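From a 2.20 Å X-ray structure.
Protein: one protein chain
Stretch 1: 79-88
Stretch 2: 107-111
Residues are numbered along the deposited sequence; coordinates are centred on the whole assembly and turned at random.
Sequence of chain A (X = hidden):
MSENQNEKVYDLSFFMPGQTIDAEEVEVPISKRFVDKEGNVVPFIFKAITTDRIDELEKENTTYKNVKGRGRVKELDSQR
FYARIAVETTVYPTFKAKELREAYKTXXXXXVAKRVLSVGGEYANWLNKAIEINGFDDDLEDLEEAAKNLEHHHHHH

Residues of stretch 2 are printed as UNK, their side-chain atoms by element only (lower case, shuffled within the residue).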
ATOM      1  N   GLN A  79      -5.069   1.180  13.558  1.00 48.06           N
ATOM      2  CA  GLN A  79      -6.017   1.190  12.466  1.00 46.51           C
ATOM      3  C   GLN A  79      -5.541   2.157  11.388  1.00 42.37           C
ATOM      4  O   GLN A  79      -5.406   1.815  10.214  1.00 39.34           O
ATOM      5  CB  GLN A  79      -7.374   1.659  13.004  1.00 49.53           C
ATOM      6  CG  GLN A  79      -8.592   1.162  12.236  1.00 53.52           C
ATOM      7  CD  GLN A  79      -9.049  -0.214  12.703  1.00 58.92           C
ATOM      8  OE1 GLN A  79      -8.289  -1.189  12.648  1.00 57.84           O
ATOM      9  NE2 GLN A  79     -10.294  -0.299  13.169  1.00 58.84           N
ATOM     10  N   ARG A  80      -5.301   3.376  11.837  1.00 35.83           N
ATOM     11  CA  ARG A  80      -4.874   4.465  11.007  1.00 33.24           C
ATOM     12  C   ARG A  80      -3.479   4.237  10.451  1.00 29.85           C
ATOM     13  O   ARG A  80      -3.200   4.513   9.291  1.00 26.77           O
ATOM     14  CB  ARG A  80      -4.892   5.716  11.845  1.00 36.01           C
ATOM     15  CG  ARG A  80      -4.581   6.923  11.094  1.00 39.52           C
ATOM     16  CD  ARG A  80      -5.765   7.322  10.300  1.00 47.24           C
ATOM     17  NE  ARG A  80      -5.409   8.432   9.435  1.00 50.82           N
ATOM     18  CZ  ARG A  80      -6.218   8.953   8.526  1.00 49.53           C
ATOM     19  NH1 ARG A  80      -7.440   8.456   8.377  1.00 46.51           N
ATOM     20  NH2 ARG A  80      -5.788   9.953   7.764  1.00 50.42           N
ATOM     21  N   PHE A  81      -2.598   3.758  11.318  1.00 30.42           N
ATOM     22  CA  PHE A  81      -1.211   3.446  10.993  1.00 28.42           C
ATOM     23  C   PHE A  81      -1.153   2.452   9.840  1.00 26.92           C
ATOM     24  O   PHE A  81      -0.499   2.699   8.827  1.00 26.13           O
ATOM     25  CB  PHE A  81      -0.554   2.853  12.240  1.00 29.28           C
ATOM     26  CG  PHE A  81       0.798   2.261  12.011  1.00 28.39           C
ATOM     27  CD1 PHE A  81       1.794   2.986  11.389  1.00 26.39           C
ATOM     28  CD2 PHE A  81       1.089   0.983  12.488  1.00 29.05           C
ATOM     29  CE1 PHE A  81       3.073   2.459  11.242  1.00 26.35           C
ATOM     30  CE2 PHE A  81       2.365   0.436  12.350  1.00 27.48           C
ATOM     31  CZ  PHE A  81       3.368   1.181  11.722  1.00 27.26           C
ATOM     32  N   TYR A  82      -1.860   1.343   9.978  1.00 36.07           N
ATOM     33  CA  TYR A  82      -1.853   0.333   8.938  1.00 35.16           C
ATOM     34  C   TYR A  82      -2.475   0.808   7.635  1.00 31.93           C
ATOM     35  O   TYR A  82      -2.002   0.492   6.543  1.00 30.67           O
ATOM     36  CB  TYR A  82      -2.555  -0.925   9.448  1.00 38.92           C
ATOM     37  CG  TYR A  82      -1.801  -1.548  10.582  1.00 43.72           C
ATOM     38  CD1 TYR A  82      -0.417  -1.604  10.539  1.00 45.47           C
ATOM     39  CD2 TYR A  82      -2.453  -2.082  11.698  1.00 51.57           C
ATOM     40  CE1 TYR A  82       0.320  -2.175  11.569  1.00 47.92           C
ATOM     41  CE2 TYR A  82      -1.720  -2.665  12.750  1.00 53.97           C
ATOM     42  CZ  TYR A  82      -0.322  -2.703  12.665  1.00 52.51           C
ATOM     43  OH  TYR A  82       0.467  -3.266  13.649  1.00 53.47           O
ATOM     44  N   ALA A  83      -3.535   1.592   7.763  1.00 28.61           N
ATOM     45  CA  ALA A  83      -4.227   2.092   6.595  1.00 26.14           C
ATOM     46  C   ALA A  83      -3.265   2.980   5.815  1.00 24.54           C
ATOM     47  O   ALA A  83      -3.167   2.879   4.582  1.00 24.34           O
ATOM     48  CB  ALA A  83      -5.491   2.878   7.014  1.00 27.09           C
ATOM     49  N   ARG A  84      -2.558   3.853   6.527  1.00 24.38           N
ATOM     50  CA  ARG A  84      -1.625   4.738   5.862  1.00 22.96           C
ATOM     51  C   ARG A  84      -0.562   3.885   5.168  1.00 21.56           C
ATOM     52  O   ARG A  84      -0.155   4.192   4.064  1.00 22.26           O
ATOM     53  CB  ARG A  84      -0.950   5.677   6.863  1.00 24.48           C
ATOM     54  CG  ARG A  84      -1.844   6.297   7.910  1.00 30.17           C
ATOM     55  CD  ARG A  84      -2.399   7.644   7.516  1.00 32.69           C
ATOM     56  NE  ARG A  84      -1.408   8.513   6.879  1.00 37.65           N
ATOM     57  CZ  ARG A  84      -0.402   9.121   7.496  1.00 40.22           C
ATOM     58  NH1 ARG A  84      -0.214   8.969   8.803  1.00 41.20           N
ATOM     59  NH2 ARG A  84       0.412   9.907   6.797  1.00 41.30           N
ATOM     60  N   ILE A  85      -0.114   2.802   5.800  1.00 22.04           N
ATOM     61  CA  ILE A  85       0.905   1.946   5.176  1.00 20.46           C
ATOM     62  C   ILE A  85       0.385   1.391   3.836  1.00 19.97           C
ATOM     63  O   ILE A  85       1.111   1.397   2.791  1.00 17.91           O
ATOM     64  CB  ILE A  85       1.277   0.737   6.086  1.00 19.12           C
ATOM     65  CG1 ILE A  85       1.929   1.215   7.386  1.00 19.12           C
ATOM     66  CG2 ILE A  85       2.210  -0.194   5.332  1.00 19.12           C
ATOM     67  CD1 ILE A  85       2.305   0.080   8.373  1.00 34.45           C
ATOM     68  N   ALA A  86      -0.862   0.904   3.878  1.00 19.10           N
ATOM     69  CA  ALA A  86      -1.526   0.335   2.708  1.00 17.99           C
ATOM     70  C   ALA A  86      -1.644   1.370   1.589  1.00 17.42           C
ATOM     71  O   ALA A  86      -1.319   1.080   0.422  1.00 17.18           O
ATOM     72  CB  ALA A  86      -2.938  -0.197   3.095  1.00 18.09           C
ATOM     73  N   VAL A  87      -2.111   2.573   1.938  1.00 13.44           N
ATOM     74  CA  VAL A  87      -2.227   3.626   0.941  1.00 12.56           C
ATOM     75  C   VAL A  87      -0.882   3.805   0.220  1.00 14.83           C
ATOM     76  O   VAL A  87      -0.833   3.799  -0.992  1.00 16.12           O
ATOM     77  CB  VAL A  87      -2.675   4.966   1.606  1.00 12.98           C
ATOM     78  CG1 VAL A  87      -2.392   6.186   0.657  1.00 11.55           C
ATOM     79  CG2 VAL A  87      -4.185   4.911   1.882  1.00 11.54           C
ATOM     80  N   GLU A  88       0.210   3.921   0.977  1.00 15.81           N
ATOM     81  CA  GLU A  88       1.538   4.134   0.384  1.00 16.14           C
ATOM     82  C   GLU A  88       2.177   2.872  -0.280  1.00 14.66           C
ATOM     83  O   GLU A  88       2.981   2.955  -1.218  1.00 10.25           O
ATOM     84  CB  GLU A  88       2.436   4.763   1.446  1.00 16.19           C
ATOM     85  CG  GLU A  88       1.984   6.188   1.756  1.00 21.37           C
ATOM     86  CD  GLU A  88       2.803   6.865   2.862  1.00 25.66           C
ATOM     87  OE1 GLU A  88       3.974   6.474   3.095  1.00 34.94           O
ATOM     88  OE2 GLU A  88       2.283   7.808   3.498  1.00 29.13           O
ATOM     89  N   UNK A 107     -10.289  14.585   1.253  1.00 17.89           N
ATOM     90  CA  UNK A 107      -8.855  14.776   1.129  1.00 18.59           C
ATOM     91  C   UNK A 107      -8.096  13.713   1.917  1.00 16.90           C
ATOM     92  O   UNK A 107      -6.861  13.648   1.867  1.00 17.71           O
ATOM     93  o   UNK A 107      -9.196  17.154  -1.641  1.00 27.12           O
ATOM     94  o   UNK A 107      -7.181  17.174  -0.802  1.00 32.54           O
ATOM     95  c   UNK A 107      -9.000  17.251   0.716  1.00 26.35           C
ATOM     96  c   UNK A 107      -8.416  17.189  -0.672  1.00 28.38           C
ATOM     97  c   UNK A 107      -8.480  16.173   1.604  1.00 20.65           C
ATOM     98  N   UNK A 108      -8.842  12.874   2.624  1.00 22.77           N
ATOM     99  CA  UNK A 108      -8.240  11.804   3.412  1.00 22.74           C
ATOM    100  C   UNK A 108      -8.071  10.559   2.544  1.00 20.62           C
ATOM    101  O   UNK A 108      -9.058   9.874   2.226  1.00 20.94           O
ATOM    102  o   UNK A 108      -7.238  10.207   5.345  1.00 28.79           O
ATOM    103  c   UNK A 108      -9.113  11.471   4.604  1.00 24.46           C
ATOM    104  o   UNK A 108      -9.066  10.162   6.590  1.00 31.81           O
ATOM    105  c   UNK A 108      -8.420  10.549   5.584  1.00 28.12           C
ATOM    106  N   UNK A 109      -6.815  10.256   2.151  1.00 21.72           N
ATOM    107  CA  UNK A 109      -6.489   9.105   1.311  1.00 18.92           C
ATOM    108  C   UNK A 109      -7.014   7.792   1.886  1.00 19.46           C
ATOM    109  O   UNK A 109      -7.351   6.877   1.132  1.00 18.65           O
ATOM    110  c   UNK A 109      -4.630  10.593   1.502  1.00 19.87           C
ATOM    111  c   UNK A 109      -5.587  10.942   2.598  1.00 22.23           C
ATOM    112  c   UNK A 109      -4.959   9.149   1.219  1.00 19.45           C
ATOM    113  N   UNK A 110      -7.102   7.693   3.203  1.00 19.02           N
ATOM    114  CA  UNK A 110      -7.618   6.479   3.823  1.00 19.19           C
ATOM    115  C   UNK A 110      -9.136   6.402   3.615  1.00 19.68           C
ATOM    116  O   UNK A 110      -9.712   5.316   3.478  1.00 20.89           O
ATOM    117  c   UNK A 110      -7.309   6.453   5.337  1.00 20.26           C
ATOM    118  c   UNK A 110      -5.782   6.282   5.548  1.00 19.14           C
ATOM    119  c   UNK A 110      -8.091   5.312   6.025  1.00 19.54           C
ATOM    120  N   UNK A 111      -9.784   7.551   3.569  1.00 16.83           N
ATOM    121  CA  UNK A 111     -11.244   7.596   3.358  1.00 19.11           C
ATOM    122  C   UNK A 111     -11.471   7.306   1.860  1.00 16.94           C
ATOM    123  O   UNK A 111     -12.408   6.604   1.481  1.00 18.09           O
ATOM    124  c   UNK A 111     -11.779   8.992   3.753  1.00 21.35           C
ATOM    125  o   UNK A 111     -13.525   7.600   5.615  1.00 36.34           O
ATOM    126  o   UNK A 111     -15.094   7.702   4.068  1.00 43.10           O
ATOM    127  c   UNK A 111     -14.005   8.077   4.554  1.00 35.44           C
ATOM    128  c   UNK A 111     -13.282   9.170   3.803  1.00 26.24           C
TER

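Position 107 carries five side-chain atoms, three carbons in an unbranched chain with two oxygens on the last, and none of them touches stretch 1. A carboxylate at the end of three carbons is glutamate, so this is Glu 107. Its carboxylate oxygens are hydrogen-bonded elsewhere in the structure. A long, charged side chain is at home on such an exposed loop.

Position 108 has two carbons, the second bearing two oxygens that meet the guanidinium of Arg 80: a carboxylate one carbon shorter, hence Asp 108. Its CA-to-CB bond points sideways, yet the end of the side chain comes nearer and forms a two-pronged salt bridge. Arg 80 NH2 donates to Asp 108 OD1 at 2.8 Å and Arg 80 NH1 to Asp 108 OD2 at 3.0 Å. The residue also stands at the N-cap of the helix that follows. The short side chain lets OD1 of Asp 108 reach the backbone N of position 110, two residues on, in a weak capping bond of 3.3 Å.

At position 109 three carbons close a ring onto the backbone nitrogen, and CB lies 4.0 Å from Val 87 CG1; the ring identifies Pro 109. Proline suits the first turn of a helix, because its phi of -54° is already helical and the N-H it lacks would have no preceding turn to bond to. Its CA-to-CB bond points toward stretch 1.

Position 110 shows three carbons, one carrying the other two, with no polar atom; they sit as a knob in a hole formed by Arg 80, Ala 83, Arg 84 and Val 87. This is Val 110. Val 110 CG1 lies 3.7 Å from Ala 83 CB, while Val 110 CG2 lies 4.2 Å from Val 87 CG2 and covers one face of the Arg 80 guanidinium. A compact, branched, apolar side chain fits this buried site.

Position 111 repeats the pattern of 107, three carbons ending in two oxygens, makes no contact with stretch 1, and is Glu 111. It is partly exposed, as befits a charged residue.

The contact thus joins an apolar seat to a polar clasp. Ala 83 and Val 87, one turn apart, receive Val 110 and Pro 109; Ala 83 CA and Val 110 CA lie 6.2 Å apart, and the side chain of Ala 83 is just a methyl. Arg 80 links both parts: its guanidinium edge binds Asp 108 while one face packs against Val 110.

Stretch 2 107-111: EDPVE
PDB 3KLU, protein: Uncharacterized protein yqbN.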